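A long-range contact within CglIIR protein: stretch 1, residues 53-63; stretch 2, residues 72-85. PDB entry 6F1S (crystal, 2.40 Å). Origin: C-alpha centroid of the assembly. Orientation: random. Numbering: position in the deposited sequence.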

# COMPACT_ATOMS: atom_id res chain seq x y z
N GLY A 53 -8.32 -0.59 12.16
CA GLY A 53 -8.56 -1.97 12.56
C GLY A 53 -8.20 -2.98 11.49
O GLY A 53 -8.32 -2.71 10.30
N MSE A 54 -7.78 -4.17 11.93
CA MSE A 54 -7.30 -5.23 11.04
C MSE A 54 -8.26 -5.59 9.92
O MSE A 54 -7.86 -5.70 8.77
CB MSE A 54 -7.00 -6.49 11.85
CG MSE A 54 -5.85 -6.33 12.83
SE MSE A 54 -4.23 -5.73 11.92
CE MSE A 54 -3.02 -5.79 13.44
N ARG A 55 -9.53 -5.78 10.26
CA ARG A 55 -10.53 -6.15 9.28
C ARG A 55 -10.68 -5.09 8.19
O ARG A 55 -10.97 -5.41 7.03
CB ARG A 55 -11.87 -6.39 9.97
CG ARG A 55 -12.98 -6.76 9.01
CD ARG A 55 -14.31 -6.90 9.72
NE ARG A 55 -15.39 -7.12 8.77
CZ ARG A 55 -16.66 -7.28 9.11
NH1 ARG A 55 -17.02 -7.23 10.39
NH2 ARG A 55 -17.58 -7.47 8.18
N ALA A 56 -10.48 -3.82 8.55
CA ALA A 56 -10.64 -2.73 7.59
C ALA A 56 -9.45 -2.70 6.63
O ALA A 56 -9.62 -2.44 5.44
CB ALA A 56 -10.78 -1.41 8.31
N ILE A 57 -8.27 -2.96 7.17
CA ILE A 57 -7.06 -3.15 6.36
C ILE A 57 -7.25 -4.26 5.34
O ILE A 57 -6.97 -4.08 4.15
CB ILE A 57 -5.85 -3.48 7.25
CG1 ILE A 57 -5.27 -2.22 7.87
CG2 ILE A 57 -4.76 -4.16 6.44
CD1 ILE A 57 -4.50 -1.36 6.90
N ILE A 58 -7.72 -5.42 5.82
CA ILE A 58 -7.91 -6.58 4.95
C ILE A 58 -8.81 -6.23 3.77
O ILE A 58 -8.51 -6.55 2.62
CB ILE A 58 -8.56 -7.76 5.70
CG1 ILE A 58 -7.71 -8.19 6.90
CG2 ILE A 58 -8.78 -8.93 4.76
CD1 ILE A 58 -6.34 -8.64 6.53
N THR A 59 -9.91 -5.57 4.09
CA THR A 59 -10.91 -5.18 3.10
C THR A 59 -10.30 -4.32 2.00
O THR A 59 -10.62 -4.48 0.82
CB THR A 59 -12.08 -4.42 3.77
OG1 THR A 59 -12.66 -5.24 4.79
CG2 THR A 59 -13.14 -4.04 2.75
N ILE A 60 -9.42 -3.41 2.40
CA ILE A 60 -8.72 -2.54 1.47
C ILE A 60 -7.74 -3.33 0.62
O ILE A 60 -7.67 -3.16 -0.60
CB ILE A 60 -7.98 -1.41 2.22
CG1 ILE A 60 -8.99 -0.41 2.79
CG2 ILE A 60 -6.97 -0.73 1.32
CD1 ILE A 60 -8.40 0.56 3.79
N LEU A 61 -7.01 -4.23 1.26
CA LEU A 61 -6.05 -5.08 0.56
C LEU A 61 -6.74 -5.98 -0.46
O LEU A 61 -6.20 -6.23 -1.54
CB LEU A 61 -5.26 -5.93 1.57
CG LEU A 61 -4.27 -5.16 2.46
CD1 LEU A 61 -3.62 -6.07 3.49
CD2 LEU A 61 -3.20 -4.46 1.62
N ASN A 62 -7.95 -6.45 -0.14
CA ASN A 62 -8.71 -7.30 -1.06
C ASN A 62 -9.09 -6.60 -2.35
O ASN A 62 -9.45 -7.24 -3.33
CB ASN A 62 -9.98 -7.82 -0.39
CG ASN A 62 -9.71 -8.92 0.60
OD1 ASN A 62 -8.81 -9.74 0.40
ND2 ASN A 62 -10.49 -8.96 1.67
N ALA A 63 -9.03 -5.27 -2.35
CA ALA A 63 -9.33 -4.51 -3.55
C ALA A 63 -8.19 -4.63 -4.55
O ALA A 63 -8.33 -4.23 -5.71
CB ALA A 63 -9.59 -3.06 -3.21
N ASP A 72 3.14 -10.74 -1.84
CA ASP A 72 2.31 -11.81 -1.32
C ASP A 72 1.29 -11.27 -0.33
O ASP A 72 1.55 -11.21 0.87
CB ASP A 72 3.18 -12.89 -0.67
CG ASP A 72 2.43 -14.18 -0.45
OD1 ASP A 72 1.30 -14.30 -0.98
OD2 ASP A 72 2.97 -15.07 0.22
N LEU A 73 0.12 -10.89 -0.84
CA LEU A 73 -0.90 -10.26 -0.01
C LEU A 73 -1.61 -11.28 0.87
O LEU A 73 -2.04 -10.95 1.97
CB LEU A 73 -1.90 -9.50 -0.88
CG LEU A 73 -1.36 -8.16 -1.37
CD1 LEU A 73 -2.33 -7.46 -2.30
CD2 LEU A 73 -1.03 -7.28 -0.17
N ALA A 74 -1.74 -12.50 0.38
CA ALA A 74 -2.37 -13.58 1.13
C ALA A 74 -1.65 -13.84 2.45
O ALA A 74 -2.28 -13.89 3.51
CB ALA A 74 -2.42 -14.85 0.30
N THR A 75 -0.32 -13.99 2.38
CA THR A 75 0.50 -14.22 3.57
C THR A 75 0.42 -13.06 4.55
O THR A 75 0.28 -13.26 5.76
CB THR A 75 1.98 -14.45 3.19
OG1 THR A 75 2.11 -15.71 2.53
CG2 THR A 75 2.87 -14.46 4.42
N PHE A 76 0.50 -11.85 4.02
CA PHE A 76 0.44 -10.65 4.85
C PHE A 76 -0.90 -10.58 5.57
O PHE A 76 -0.95 -10.35 6.78
CB PHE A 76 0.65 -9.40 3.99
CG PHE A 76 0.63 -8.11 4.77
CD1 PHE A 76 1.69 -7.76 5.59
CD2 PHE A 76 -0.45 -7.25 4.67
CE1 PHE A 76 1.67 -6.58 6.30
CE2 PHE A 76 -0.48 -6.06 5.38
CZ PHE A 76 0.59 -5.72 6.20
N LYS A 77 -1.98 -10.82 4.84
CA LYS A 77 -3.32 -10.86 5.42
C LYS A 77 -3.41 -11.95 6.49
O LYS A 77 -3.98 -11.73 7.56
CB LYS A 77 -4.38 -11.06 4.34
CG LYS A 77 -4.69 -9.79 3.54
CD LYS A 77 -5.89 -9.96 2.63
CE LYS A 77 -5.61 -10.97 1.53
NZ LYS A 77 -6.81 -11.24 0.69
N ALA A 78 -2.85 -13.12 6.20
CA ALA A 78 -2.81 -14.20 7.18
C ALA A 78 -2.09 -13.77 8.46
O ALA A 78 -2.55 -14.06 9.57
CB ALA A 78 -2.15 -15.44 6.59
N ALA A 79 -0.97 -13.08 8.30
CA ALA A 79 -0.22 -12.56 9.44
C ALA A 79 -1.05 -11.60 10.27
O ALA A 79 -1.00 -11.63 11.50
CB ALA A 79 1.05 -11.88 8.97
N LEU A 80 -1.83 -10.76 9.60
CA LEU A 80 -2.67 -9.79 10.30
C LEU A 80 -3.76 -10.49 11.11
O LEU A 80 -4.07 -10.05 12.22
CB LEU A 80 -3.31 -8.83 9.30
CG LEU A 80 -2.33 -7.96 8.51
CD1 LEU A 80 -3.10 -7.07 7.55
CD2 LEU A 80 -1.46 -7.12 9.44
N LEU A 81 -4.32 -11.56 10.57
CA LEU A 81 -5.34 -12.33 11.28
C LEU A 81 -4.76 -13.01 12.52
O LEU A 81 -5.42 -13.13 13.54
CB LEU A 81 -5.98 -13.37 10.36
CG LEU A 81 -6.81 -12.82 9.20
CD1 LEU A 81 -7.43 -13.94 8.38
CD2 LEU A 81 -7.89 -11.87 9.71
N ASP A 82 -3.51 -13.46 12.41
CA ASP A 82 -2.81 -14.03 13.55
C ASP A 82 -2.66 -12.98 14.66
O ASP A 82 -2.80 -13.29 15.84
CB ASP A 82 -1.43 -14.57 13.14
N PHE A 83 -2.39 -11.74 14.27
CA PHE A 83 -2.31 -10.64 15.22
C PHE A 83 -3.66 -10.38 15.89
O PHE A 83 -3.71 -10.01 17.06
CB PHE A 83 -1.83 -9.37 14.53
CG PHE A 83 -0.36 -9.35 14.27
CD1 PHE A 83 0.53 -9.75 15.25
CD2 PHE A 83 0.14 -8.94 13.05
CE1 PHE A 83 1.89 -9.74 15.02
CE2 PHE A 83 1.50 -8.93 12.81
CZ PHE A 83 2.37 -9.33 13.80
N GLU A 84 -4.74 -10.57 15.14
CA GLU A 84 -6.08 -10.40 15.69
C GLU A 84 -6.34 -11.36 16.84
O GLU A 84 -6.81 -10.96 17.90
CB GLU A 84 -7.14 -10.60 14.61
CG GLU A 84 -7.72 -9.31 14.05
CD GLU A 84 -9.08 -9.52 13.41
OE1 GLU A 84 -9.14 -10.07 12.29
OE2 GLU A 84 -10.09 -9.13 14.03
N ARG A 85 -6.01 -12.63 16.62
CA ARG A 85 -6.28 -13.67 17.61
C ARG A 85 -5.33 -13.57 18.80
O ARG A 85 -5.72 -13.83 19.94
CB ARG A 85 -6.20 -15.05 16.96
CG ARG A 85 -7.30 -15.32 15.95
CD ARG A 85 -7.27 -16.75 15.43
NE ARG A 85 -6.11 -17.00 14.57
CZ ARG A 85 -6.13 -16.92 13.25
NH1 ARG A 85 -7.24 -16.59 12.61
NH2 ARG A 85 -5.02 -17.16 12.55
O HOH W 1 -5.90 -9.44 -1.68

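Two helices lie almost antiparallel here, their N-to-C directions 168° apart and their axes 10.2 Å apart at closest approach. That spacing is too wide for backbones to touch, so side chains must fill the gap. The register shows the opposed directions: Met54 sits across from Leu80, Ile58 from Lys77 and Leu61 from Leu73, so that moving up one helix means moving down the other. The apolar residues of stretch 1 that meet the partner helix, Met54, Ile57, Ile58 and Leu61, recur at steps of three and four, which keeps them on one side of the helix.

The shape rule is reciprocal knobs and holes. Leu80 points toward the first helix and sits in a hollow walled by Met54, Ile57, Ile58 and Leu61. Leu80 CD1 meets Ile57 CG2 at 3.5 Å and Ile58 CD1 at 3.7 Å, while Leu80 CD2 rests 4.0 Å from Met54 SE, so the two methyls of the fork reach different walls of the pocket. Leu61 returns the gesture, entering a hollow formed by Leu73, Phe76, Lys77 and Leu80. Leu61 CD1 approaches Phe76 CD2 at 3.6 Å, at the ring edge and near its plane, and Leu61 CD2 touches Leu73 CD2 at 4.0 Å. The knobs also touch each other, Leu61 CD1 lying 4.2 Å from Leu80 CD1, so the two pockets share a boundary. Both leucines adopt the m,t rotamer.

Met54, a selenomethionine in this crystal, also extends past the Leu80 pocket to Phe83 and Glu84. Met54 CE lies 3.9 Å from Phe83 CB, and Met54 CB is 3.6 Å from Glu84 CG, a contact made by the aliphatic part of the acidic side chain.

Lys77 serves two chemistries. Its CA-to-CB bond points sideways, yet the end of the chain comes nearer: Lys77 CG packs 3.6 Å from Ile58 CD1 and 3.9 Å from Leu61 CD1, lining the hydrophobic contact with methylene, while the ammonium group continues to the polar margin. There Lys77 NZ donates a short hydrogen bond to Asn62 OD1, at 2.5 Å. A water extends the link, its oxygen accepting from Lys77 NZ at 3.1 Å and donating to Leu61 O at 3.2 Å, a carbonyl near the end of the first stretch. Together the stretches bury 562 Å², both sides summed, with this single direct hydrogen bond between them. The design lesson is interlocking leucines within the contact, and a long polar chain whose stem packs while its charged tip finds a partner.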